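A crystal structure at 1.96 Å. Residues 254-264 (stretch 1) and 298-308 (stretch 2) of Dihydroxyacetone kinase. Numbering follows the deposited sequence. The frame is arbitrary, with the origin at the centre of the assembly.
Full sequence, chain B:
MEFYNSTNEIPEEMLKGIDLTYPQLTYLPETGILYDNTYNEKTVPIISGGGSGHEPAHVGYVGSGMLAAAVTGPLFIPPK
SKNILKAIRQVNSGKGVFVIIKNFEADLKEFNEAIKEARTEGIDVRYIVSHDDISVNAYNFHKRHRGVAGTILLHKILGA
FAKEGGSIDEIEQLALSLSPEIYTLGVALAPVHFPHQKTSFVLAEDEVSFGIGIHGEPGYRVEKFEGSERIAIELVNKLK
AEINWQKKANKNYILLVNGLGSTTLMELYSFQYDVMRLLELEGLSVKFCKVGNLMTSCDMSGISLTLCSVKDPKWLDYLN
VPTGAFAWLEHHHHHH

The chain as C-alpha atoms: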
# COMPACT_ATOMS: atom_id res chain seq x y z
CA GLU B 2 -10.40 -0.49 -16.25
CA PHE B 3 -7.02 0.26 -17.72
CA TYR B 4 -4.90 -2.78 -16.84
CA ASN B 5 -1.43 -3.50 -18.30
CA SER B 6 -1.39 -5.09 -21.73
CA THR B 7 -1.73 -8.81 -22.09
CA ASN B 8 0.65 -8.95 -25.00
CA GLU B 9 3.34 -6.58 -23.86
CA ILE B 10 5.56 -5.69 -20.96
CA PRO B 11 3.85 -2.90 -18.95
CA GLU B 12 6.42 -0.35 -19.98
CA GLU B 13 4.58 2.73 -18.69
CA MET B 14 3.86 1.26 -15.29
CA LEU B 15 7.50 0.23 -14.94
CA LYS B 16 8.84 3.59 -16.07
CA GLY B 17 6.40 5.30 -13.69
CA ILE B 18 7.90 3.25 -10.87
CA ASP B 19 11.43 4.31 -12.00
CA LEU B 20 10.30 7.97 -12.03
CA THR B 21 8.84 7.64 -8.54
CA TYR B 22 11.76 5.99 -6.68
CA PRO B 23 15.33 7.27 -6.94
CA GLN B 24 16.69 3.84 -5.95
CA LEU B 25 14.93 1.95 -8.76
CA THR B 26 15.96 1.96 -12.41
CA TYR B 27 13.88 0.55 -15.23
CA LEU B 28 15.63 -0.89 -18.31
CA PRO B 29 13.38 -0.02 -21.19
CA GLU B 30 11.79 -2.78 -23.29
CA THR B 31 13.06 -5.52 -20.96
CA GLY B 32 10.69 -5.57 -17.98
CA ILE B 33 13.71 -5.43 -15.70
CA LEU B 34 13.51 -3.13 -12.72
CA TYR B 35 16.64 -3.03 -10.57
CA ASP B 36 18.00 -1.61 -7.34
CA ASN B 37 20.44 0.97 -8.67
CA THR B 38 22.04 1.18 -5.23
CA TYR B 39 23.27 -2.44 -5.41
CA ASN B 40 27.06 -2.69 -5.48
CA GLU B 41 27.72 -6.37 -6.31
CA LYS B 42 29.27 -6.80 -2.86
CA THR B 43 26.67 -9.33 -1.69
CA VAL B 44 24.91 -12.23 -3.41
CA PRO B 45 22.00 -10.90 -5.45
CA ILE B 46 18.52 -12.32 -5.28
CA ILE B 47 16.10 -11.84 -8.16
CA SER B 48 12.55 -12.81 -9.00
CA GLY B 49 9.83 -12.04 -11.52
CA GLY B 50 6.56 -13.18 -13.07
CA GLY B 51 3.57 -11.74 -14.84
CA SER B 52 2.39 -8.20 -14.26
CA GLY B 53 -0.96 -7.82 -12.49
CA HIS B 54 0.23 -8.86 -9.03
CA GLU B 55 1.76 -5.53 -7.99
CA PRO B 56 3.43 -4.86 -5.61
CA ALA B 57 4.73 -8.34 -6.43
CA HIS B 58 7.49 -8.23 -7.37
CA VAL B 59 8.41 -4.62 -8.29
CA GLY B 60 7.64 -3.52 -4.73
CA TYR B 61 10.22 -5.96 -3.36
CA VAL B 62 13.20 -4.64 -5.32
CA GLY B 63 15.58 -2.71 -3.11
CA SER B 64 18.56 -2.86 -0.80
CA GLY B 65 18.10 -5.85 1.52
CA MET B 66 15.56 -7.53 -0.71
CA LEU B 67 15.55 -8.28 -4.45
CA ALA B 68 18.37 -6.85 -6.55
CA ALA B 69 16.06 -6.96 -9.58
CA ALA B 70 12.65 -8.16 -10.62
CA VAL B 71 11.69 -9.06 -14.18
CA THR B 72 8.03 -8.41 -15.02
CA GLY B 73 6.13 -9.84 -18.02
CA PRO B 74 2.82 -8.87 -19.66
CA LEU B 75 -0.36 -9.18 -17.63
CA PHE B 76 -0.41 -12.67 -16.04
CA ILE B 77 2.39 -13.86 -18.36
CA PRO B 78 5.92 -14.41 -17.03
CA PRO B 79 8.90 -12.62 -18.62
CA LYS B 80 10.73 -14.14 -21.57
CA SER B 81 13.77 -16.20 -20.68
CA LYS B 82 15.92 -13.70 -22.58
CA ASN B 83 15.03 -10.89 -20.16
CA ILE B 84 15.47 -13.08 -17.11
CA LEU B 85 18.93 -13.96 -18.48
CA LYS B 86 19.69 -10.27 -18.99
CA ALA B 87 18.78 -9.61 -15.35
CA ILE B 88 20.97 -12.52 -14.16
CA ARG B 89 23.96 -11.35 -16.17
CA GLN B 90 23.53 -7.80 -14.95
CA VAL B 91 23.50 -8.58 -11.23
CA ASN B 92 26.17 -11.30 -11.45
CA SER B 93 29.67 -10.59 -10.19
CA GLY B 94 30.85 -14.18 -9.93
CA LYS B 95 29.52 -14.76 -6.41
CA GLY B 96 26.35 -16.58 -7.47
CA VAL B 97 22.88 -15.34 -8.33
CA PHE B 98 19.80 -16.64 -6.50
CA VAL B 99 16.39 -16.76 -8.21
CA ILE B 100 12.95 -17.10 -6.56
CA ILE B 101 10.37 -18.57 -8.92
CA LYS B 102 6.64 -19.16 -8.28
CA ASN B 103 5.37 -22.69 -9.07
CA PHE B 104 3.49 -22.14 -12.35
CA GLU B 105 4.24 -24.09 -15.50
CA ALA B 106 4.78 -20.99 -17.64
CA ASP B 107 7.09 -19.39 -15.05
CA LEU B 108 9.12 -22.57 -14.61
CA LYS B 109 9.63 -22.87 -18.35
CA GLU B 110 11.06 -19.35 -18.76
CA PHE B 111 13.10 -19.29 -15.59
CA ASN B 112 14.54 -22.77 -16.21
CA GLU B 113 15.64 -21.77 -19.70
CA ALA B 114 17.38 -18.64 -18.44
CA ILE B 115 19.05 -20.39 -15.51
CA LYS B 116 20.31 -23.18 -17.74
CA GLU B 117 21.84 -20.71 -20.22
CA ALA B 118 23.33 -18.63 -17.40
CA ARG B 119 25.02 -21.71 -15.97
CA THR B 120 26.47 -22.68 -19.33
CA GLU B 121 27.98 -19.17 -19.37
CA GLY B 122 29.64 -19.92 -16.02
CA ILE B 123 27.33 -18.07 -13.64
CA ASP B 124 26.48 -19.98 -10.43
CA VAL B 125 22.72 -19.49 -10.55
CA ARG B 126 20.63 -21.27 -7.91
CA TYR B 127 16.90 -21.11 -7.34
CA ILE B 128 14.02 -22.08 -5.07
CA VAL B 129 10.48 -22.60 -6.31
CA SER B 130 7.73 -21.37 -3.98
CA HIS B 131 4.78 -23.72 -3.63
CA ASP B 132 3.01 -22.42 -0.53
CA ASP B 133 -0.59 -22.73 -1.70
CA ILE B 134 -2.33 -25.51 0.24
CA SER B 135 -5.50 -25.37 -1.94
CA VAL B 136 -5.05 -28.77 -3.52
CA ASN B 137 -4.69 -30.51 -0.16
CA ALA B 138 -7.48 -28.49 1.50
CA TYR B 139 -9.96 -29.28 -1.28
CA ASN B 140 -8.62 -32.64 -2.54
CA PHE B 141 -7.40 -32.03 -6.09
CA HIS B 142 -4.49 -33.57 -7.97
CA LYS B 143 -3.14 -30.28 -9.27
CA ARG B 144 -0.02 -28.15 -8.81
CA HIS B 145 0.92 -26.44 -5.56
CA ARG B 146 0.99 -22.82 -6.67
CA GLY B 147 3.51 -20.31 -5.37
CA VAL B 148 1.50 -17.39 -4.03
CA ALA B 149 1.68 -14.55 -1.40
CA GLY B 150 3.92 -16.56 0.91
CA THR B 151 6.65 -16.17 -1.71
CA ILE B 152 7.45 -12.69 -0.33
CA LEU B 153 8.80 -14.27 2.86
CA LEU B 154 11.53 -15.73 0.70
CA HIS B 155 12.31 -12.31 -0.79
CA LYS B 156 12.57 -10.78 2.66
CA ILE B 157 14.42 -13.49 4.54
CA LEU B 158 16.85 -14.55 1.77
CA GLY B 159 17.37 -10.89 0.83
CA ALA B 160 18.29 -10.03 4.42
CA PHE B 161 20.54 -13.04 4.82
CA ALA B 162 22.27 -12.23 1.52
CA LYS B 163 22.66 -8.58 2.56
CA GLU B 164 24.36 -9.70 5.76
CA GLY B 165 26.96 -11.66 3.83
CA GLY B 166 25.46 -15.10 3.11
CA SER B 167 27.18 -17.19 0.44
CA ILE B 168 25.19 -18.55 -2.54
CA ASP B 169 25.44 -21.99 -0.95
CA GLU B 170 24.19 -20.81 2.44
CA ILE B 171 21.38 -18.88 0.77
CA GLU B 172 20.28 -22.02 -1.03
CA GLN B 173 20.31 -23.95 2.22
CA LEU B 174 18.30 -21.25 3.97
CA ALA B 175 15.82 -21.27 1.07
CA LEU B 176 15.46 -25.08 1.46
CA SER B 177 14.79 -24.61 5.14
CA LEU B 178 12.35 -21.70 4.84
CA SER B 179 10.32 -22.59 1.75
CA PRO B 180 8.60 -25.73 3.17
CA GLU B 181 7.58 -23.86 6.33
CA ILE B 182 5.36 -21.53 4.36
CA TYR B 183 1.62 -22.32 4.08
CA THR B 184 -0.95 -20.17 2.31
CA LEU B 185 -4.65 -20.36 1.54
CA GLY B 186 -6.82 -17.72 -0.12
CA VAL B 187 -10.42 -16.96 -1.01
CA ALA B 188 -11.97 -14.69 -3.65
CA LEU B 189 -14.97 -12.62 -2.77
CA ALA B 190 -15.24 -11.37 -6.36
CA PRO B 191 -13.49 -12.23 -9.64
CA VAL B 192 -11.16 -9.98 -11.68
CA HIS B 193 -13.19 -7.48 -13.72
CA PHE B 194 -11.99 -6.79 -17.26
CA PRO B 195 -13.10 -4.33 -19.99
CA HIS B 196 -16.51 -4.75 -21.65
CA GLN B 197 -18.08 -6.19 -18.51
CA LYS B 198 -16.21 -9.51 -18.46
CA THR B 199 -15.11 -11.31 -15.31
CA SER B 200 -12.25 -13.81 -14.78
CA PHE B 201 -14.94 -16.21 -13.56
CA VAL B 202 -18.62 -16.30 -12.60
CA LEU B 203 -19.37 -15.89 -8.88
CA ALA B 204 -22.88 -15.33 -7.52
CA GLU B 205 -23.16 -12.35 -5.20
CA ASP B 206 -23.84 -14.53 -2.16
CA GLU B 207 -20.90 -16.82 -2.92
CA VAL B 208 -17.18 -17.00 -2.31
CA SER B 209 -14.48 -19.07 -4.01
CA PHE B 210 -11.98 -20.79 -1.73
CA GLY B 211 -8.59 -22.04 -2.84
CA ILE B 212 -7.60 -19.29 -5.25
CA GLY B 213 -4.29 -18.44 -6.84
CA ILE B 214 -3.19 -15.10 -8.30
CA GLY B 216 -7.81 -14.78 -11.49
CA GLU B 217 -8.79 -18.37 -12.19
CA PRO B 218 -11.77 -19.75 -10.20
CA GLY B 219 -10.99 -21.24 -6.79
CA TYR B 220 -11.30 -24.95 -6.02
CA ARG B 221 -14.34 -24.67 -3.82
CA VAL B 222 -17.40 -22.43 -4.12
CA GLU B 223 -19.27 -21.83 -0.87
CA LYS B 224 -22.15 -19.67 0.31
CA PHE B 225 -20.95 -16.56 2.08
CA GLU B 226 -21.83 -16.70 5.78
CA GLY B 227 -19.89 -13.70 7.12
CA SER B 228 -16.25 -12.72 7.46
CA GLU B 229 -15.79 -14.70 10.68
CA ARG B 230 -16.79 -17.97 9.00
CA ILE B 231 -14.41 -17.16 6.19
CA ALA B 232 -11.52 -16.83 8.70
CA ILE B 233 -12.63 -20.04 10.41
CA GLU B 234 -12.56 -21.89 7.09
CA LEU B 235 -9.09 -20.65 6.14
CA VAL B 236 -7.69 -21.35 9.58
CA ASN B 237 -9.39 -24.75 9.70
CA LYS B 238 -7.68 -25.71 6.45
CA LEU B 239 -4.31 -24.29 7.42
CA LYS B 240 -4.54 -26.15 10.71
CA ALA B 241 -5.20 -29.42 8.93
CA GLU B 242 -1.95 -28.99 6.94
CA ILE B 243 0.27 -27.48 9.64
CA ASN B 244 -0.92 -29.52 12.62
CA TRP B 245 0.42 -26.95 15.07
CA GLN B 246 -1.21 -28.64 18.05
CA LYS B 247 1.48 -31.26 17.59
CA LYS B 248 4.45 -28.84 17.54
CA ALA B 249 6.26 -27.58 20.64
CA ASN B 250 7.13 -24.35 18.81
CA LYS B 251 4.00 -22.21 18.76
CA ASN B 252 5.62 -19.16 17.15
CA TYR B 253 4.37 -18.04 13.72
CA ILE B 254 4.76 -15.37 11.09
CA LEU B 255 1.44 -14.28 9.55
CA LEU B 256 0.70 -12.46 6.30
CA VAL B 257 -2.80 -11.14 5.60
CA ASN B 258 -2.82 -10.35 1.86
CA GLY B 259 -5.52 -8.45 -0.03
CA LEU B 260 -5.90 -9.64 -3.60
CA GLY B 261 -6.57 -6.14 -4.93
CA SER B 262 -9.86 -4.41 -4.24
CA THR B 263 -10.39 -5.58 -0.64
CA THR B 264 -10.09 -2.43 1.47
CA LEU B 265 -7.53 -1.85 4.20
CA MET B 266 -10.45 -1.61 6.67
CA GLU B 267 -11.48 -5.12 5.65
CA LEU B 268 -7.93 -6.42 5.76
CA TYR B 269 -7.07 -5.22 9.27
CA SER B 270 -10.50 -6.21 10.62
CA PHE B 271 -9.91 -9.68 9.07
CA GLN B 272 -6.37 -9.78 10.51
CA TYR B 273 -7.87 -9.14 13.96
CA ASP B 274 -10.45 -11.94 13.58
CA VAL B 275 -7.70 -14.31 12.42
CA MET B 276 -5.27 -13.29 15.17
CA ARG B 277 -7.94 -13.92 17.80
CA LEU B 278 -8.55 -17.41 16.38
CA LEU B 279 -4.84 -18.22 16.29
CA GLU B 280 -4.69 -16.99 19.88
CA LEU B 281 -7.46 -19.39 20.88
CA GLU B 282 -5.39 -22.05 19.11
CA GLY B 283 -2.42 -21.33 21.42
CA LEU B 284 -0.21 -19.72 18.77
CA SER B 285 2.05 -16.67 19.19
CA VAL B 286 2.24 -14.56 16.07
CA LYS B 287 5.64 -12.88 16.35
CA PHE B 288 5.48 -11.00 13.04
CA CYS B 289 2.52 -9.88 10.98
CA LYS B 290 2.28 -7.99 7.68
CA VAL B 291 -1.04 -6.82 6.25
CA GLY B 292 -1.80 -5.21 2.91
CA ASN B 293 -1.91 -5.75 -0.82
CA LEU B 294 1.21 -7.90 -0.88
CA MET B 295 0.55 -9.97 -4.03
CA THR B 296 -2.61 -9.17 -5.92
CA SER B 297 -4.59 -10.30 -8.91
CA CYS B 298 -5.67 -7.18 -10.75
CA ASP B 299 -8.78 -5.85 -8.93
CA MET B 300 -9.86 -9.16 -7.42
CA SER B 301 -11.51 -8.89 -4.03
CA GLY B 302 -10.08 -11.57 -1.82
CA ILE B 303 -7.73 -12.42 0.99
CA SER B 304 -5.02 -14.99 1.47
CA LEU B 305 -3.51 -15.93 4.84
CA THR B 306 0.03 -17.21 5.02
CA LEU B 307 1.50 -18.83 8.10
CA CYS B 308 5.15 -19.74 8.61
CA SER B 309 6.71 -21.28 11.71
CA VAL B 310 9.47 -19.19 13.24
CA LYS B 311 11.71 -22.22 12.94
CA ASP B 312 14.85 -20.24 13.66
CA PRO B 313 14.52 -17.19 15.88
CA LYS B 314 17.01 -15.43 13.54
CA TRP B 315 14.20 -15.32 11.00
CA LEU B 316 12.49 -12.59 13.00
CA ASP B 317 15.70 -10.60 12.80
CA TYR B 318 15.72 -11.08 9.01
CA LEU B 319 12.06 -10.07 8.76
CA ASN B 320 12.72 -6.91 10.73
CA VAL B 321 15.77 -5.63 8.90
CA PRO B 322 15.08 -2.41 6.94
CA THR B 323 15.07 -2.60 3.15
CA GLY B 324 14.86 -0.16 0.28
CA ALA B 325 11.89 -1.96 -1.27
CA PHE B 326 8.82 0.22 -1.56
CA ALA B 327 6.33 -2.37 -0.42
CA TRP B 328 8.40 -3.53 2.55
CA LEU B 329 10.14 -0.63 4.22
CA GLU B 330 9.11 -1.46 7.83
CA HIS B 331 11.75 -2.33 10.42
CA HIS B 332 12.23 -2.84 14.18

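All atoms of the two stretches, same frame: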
# COMPACT_ATOMS: atom_id res chain seq x y z
N ILE B 254 4.84 -16.58 11.89
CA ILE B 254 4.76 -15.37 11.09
C ILE B 254 3.42 -15.43 10.35
O ILE B 254 3.06 -16.48 9.85
CB ILE B 254 5.88 -15.45 10.06
CG1 ILE B 254 7.23 -15.35 10.79
CG2 ILE B 254 5.67 -14.44 8.92
CD1 ILE B 254 8.32 -16.20 10.12
N LEU B 255 2.70 -14.32 10.30
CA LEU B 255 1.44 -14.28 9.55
C LEU B 255 1.45 -13.18 8.49
O LEU B 255 1.80 -12.04 8.81
CB LEU B 255 0.29 -13.97 10.52
CG LEU B 255 -1.11 -13.73 9.93
CD1 LEU B 255 -1.76 -15.04 9.45
CD2 LEU B 255 -2.02 -13.04 10.94
N LEU B 256 1.03 -13.49 7.27
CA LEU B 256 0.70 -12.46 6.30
C LEU B 256 -0.80 -12.47 6.03
O LEU B 256 -1.38 -13.53 5.84
CB LEU B 256 1.39 -12.71 4.95
CG LEU B 256 2.90 -12.99 4.99
CD1 LEU B 256 3.38 -13.25 3.57
CD2 LEU B 256 3.67 -11.83 5.59
N VAL B 257 -1.39 -11.28 5.99
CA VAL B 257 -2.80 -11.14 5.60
C VAL B 257 -2.74 -10.29 4.32
O VAL B 257 -2.41 -9.10 4.35
CB VAL B 257 -3.62 -10.44 6.69
CG1 VAL B 257 -5.06 -10.27 6.27
CG2 VAL B 257 -3.55 -11.23 8.02
N ASN B 258 -3.05 -10.92 3.20
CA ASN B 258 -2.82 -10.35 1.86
C ASN B 258 -4.15 -10.04 1.18
O ASN B 258 -4.98 -10.93 1.06
CB ASN B 258 -2.10 -11.42 1.03
CG ASN B 258 -1.88 -10.99 -0.41
OD1 ASN B 258 -1.36 -9.91 -0.65
ND2 ASN B 258 -2.26 -11.83 -1.35
N GLY B 259 -4.35 -8.81 0.75
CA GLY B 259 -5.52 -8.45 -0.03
C GLY B 259 -5.20 -8.72 -1.49
O GLY B 259 -4.09 -8.44 -1.96
N LEU B 260 -6.17 -9.26 -2.21
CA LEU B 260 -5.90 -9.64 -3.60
C LEU B 260 -6.18 -8.51 -4.59
O LEU B 260 -5.98 -8.70 -5.78
CB LEU B 260 -6.68 -10.91 -3.97
CG LEU B 260 -5.96 -12.18 -3.50
CD1 LEU B 260 -6.96 -13.28 -3.26
CD2 LEU B 260 -4.91 -12.61 -4.53
N GLY B 261 -6.63 -7.36 -4.12
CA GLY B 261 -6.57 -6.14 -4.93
C GLY B 261 -7.55 -5.08 -4.47
O GLY B 261 -7.14 -3.97 -4.10
N SER B 262 -8.83 -5.41 -4.48
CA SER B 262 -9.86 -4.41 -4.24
C SER B 262 -10.46 -4.54 -2.83
O SER B 262 -11.37 -3.81 -2.46
CB SER B 262 -10.92 -4.48 -5.34
OG SER B 262 -11.70 -5.67 -5.17
N THR B 263 -9.97 -5.48 -2.04
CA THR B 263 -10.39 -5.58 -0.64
C THR B 263 -9.75 -4.40 0.09
O THR B 263 -8.57 -4.12 -0.12
CB THR B 263 -10.00 -6.95 -0.05
OG1 THR B 263 -10.66 -7.97 -0.81
CG2 THR B 263 -10.43 -7.08 1.44
N THR B 264 -10.54 -3.70 0.89
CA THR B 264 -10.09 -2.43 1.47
C THR B 264 -9.16 -2.70 2.65
O THR B 264 -9.18 -3.78 3.25
CB THR B 264 -11.26 -1.57 1.94
OG1 THR B 264 -11.96 -2.24 3.01
CG2 THR B 264 -12.22 -1.28 0.78
N CYS B 298 -4.91 -8.32 -10.26
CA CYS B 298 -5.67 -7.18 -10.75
C CYS B 298 -6.58 -6.60 -9.65
O CYS B 298 -6.09 -6.29 -8.57
CB CYS B 298 -6.48 -7.57 -11.98
SG CYS B 298 -5.40 -7.85 -13.44
N ASP B 299 -7.87 -6.46 -9.90
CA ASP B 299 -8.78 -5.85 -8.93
C ASP B 299 -9.63 -6.89 -8.22
O ASP B 299 -10.73 -6.58 -7.75
CB ASP B 299 -9.72 -4.85 -9.60
CG ASP B 299 -10.68 -5.52 -10.59
OD1 ASP B 299 -10.39 -6.65 -11.05
OD2 ASP B 299 -11.70 -4.89 -10.93
N MET B 300 -9.13 -8.11 -8.13
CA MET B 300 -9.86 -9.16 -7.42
C MET B 300 -10.07 -8.76 -5.96
O MET B 300 -9.15 -8.27 -5.31
CB MET B 300 -9.08 -10.46 -7.46
CG MET B 300 -9.64 -11.50 -6.46
SD MET B 300 -8.80 -13.07 -6.71
CE MET B 300 -9.52 -13.54 -8.26
N SER B 301 -11.27 -9.00 -5.45
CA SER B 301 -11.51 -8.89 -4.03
C SER B 301 -11.28 -10.24 -3.37
O SER B 301 -11.81 -11.26 -3.79
CB SER B 301 -12.93 -8.39 -3.79
OG SER B 301 -13.09 -8.22 -2.39
N GLY B 302 -10.46 -10.27 -2.34
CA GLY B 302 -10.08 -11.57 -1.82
C GLY B 302 -9.02 -11.40 -0.78
O GLY B 302 -8.46 -10.33 -0.66
N ILE B 303 -8.75 -12.47 -0.02
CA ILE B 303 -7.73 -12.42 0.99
C ILE B 303 -7.05 -13.76 0.98
O ILE B 303 -7.71 -14.79 0.80
CB ILE B 303 -8.36 -12.20 2.41
CG1 ILE B 303 -9.16 -10.89 2.43
CG2 ILE B 303 -7.28 -12.19 3.49
CD1 ILE B 303 -9.72 -10.51 3.80
N SER B 304 -5.74 -13.76 1.16
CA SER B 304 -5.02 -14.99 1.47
C SER B 304 -4.33 -14.80 2.82
O SER B 304 -3.89 -13.69 3.18
CB SER B 304 -4.03 -15.39 0.37
OG SER B 304 -2.88 -14.56 0.32
N LEU B 305 -4.24 -15.89 3.57
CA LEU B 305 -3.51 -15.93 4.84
C LEU B 305 -2.32 -16.81 4.62
O LEU B 305 -2.45 -17.88 4.02
CB LEU B 305 -4.34 -16.61 5.93
CG LEU B 305 -5.59 -15.83 6.33
CD1 LEU B 305 -6.36 -16.56 7.44
CD2 LEU B 305 -5.20 -14.40 6.76
N THR B 306 -1.16 -16.39 5.12
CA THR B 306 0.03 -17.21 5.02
C THR B 306 0.51 -17.38 6.45
O THR B 306 0.63 -16.42 7.19
CB THR B 306 1.14 -16.49 4.22
OG1 THR B 306 0.74 -16.37 2.84
CG2 THR B 306 2.41 -17.30 4.31
N LEU B 307 0.80 -18.62 6.84
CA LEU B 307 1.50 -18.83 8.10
C LEU B 307 2.86 -19.48 7.88
O LEU B 307 3.04 -20.27 6.95
CB LEU B 307 0.68 -19.76 9.01
CG LEU B 307 -0.52 -19.14 9.73
CD1 LEU B 307 -1.38 -20.23 10.39
CD2 LEU B 307 -0.09 -18.15 10.79
N CYS B 308 3.81 -19.17 8.75
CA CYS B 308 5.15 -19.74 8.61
C CYS B 308 5.74 -19.89 10.00
O CYS B 308 5.84 -18.91 10.75
CB CYS B 308 5.99 -18.85 7.69
SG CYS B 308 7.74 -19.40 7.56

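The two stretches pair as antiparallel neighbours in a sheet, residues 254-259 against 301-308, with a looped region before the second strand. Cys-298 directs its CB away from stretch 1. Asp-299 contributes its backbone: Ser-262 OG donates to Asp-299 O at 2.9 Å. Met-300 O accepts from Ser-262 N at 3.0 Å, and Met-300 SD lies 3.9 Å from Leu-260 CD1, an apolar contact. Gly-261 fits here because it lacks a side chain; a CB would clash with Cys-298 O.

Ser-301 OG shares a hydrogen bond with Thr-263 OG1 at 2.9 Å. The same Thr-263 OG1 accepts from Gly-302 N at 2.8 Å, so one hydroxyl ties down two successive residues. Gly-302 O accepts from Leu-260 N at 3.0 Å. A CB on Gly-302 would clash with Leu-260 CD1.

From Ile-303 the register is regular. Ile-303 CG2 meets Val-257 CG1 at 4.0 Å. Ser-304 N and O bond Asn-258 O and N, both at 2.9 Å, and Asn-258 ND2 donates to Ser-304 OG at 3.3 Å. Leu-305 CD2 packs on Val-257 CG2 at 3.8 Å. Thr-306 N and O pair with Leu-256 O and N, both at 3.0 Å. Leu-307 CD2 touches Leu-255 CD1 at 3.8 Å, extending the apolar face. Cys-308 O accepts from Ile-254 N at 2.8 Å.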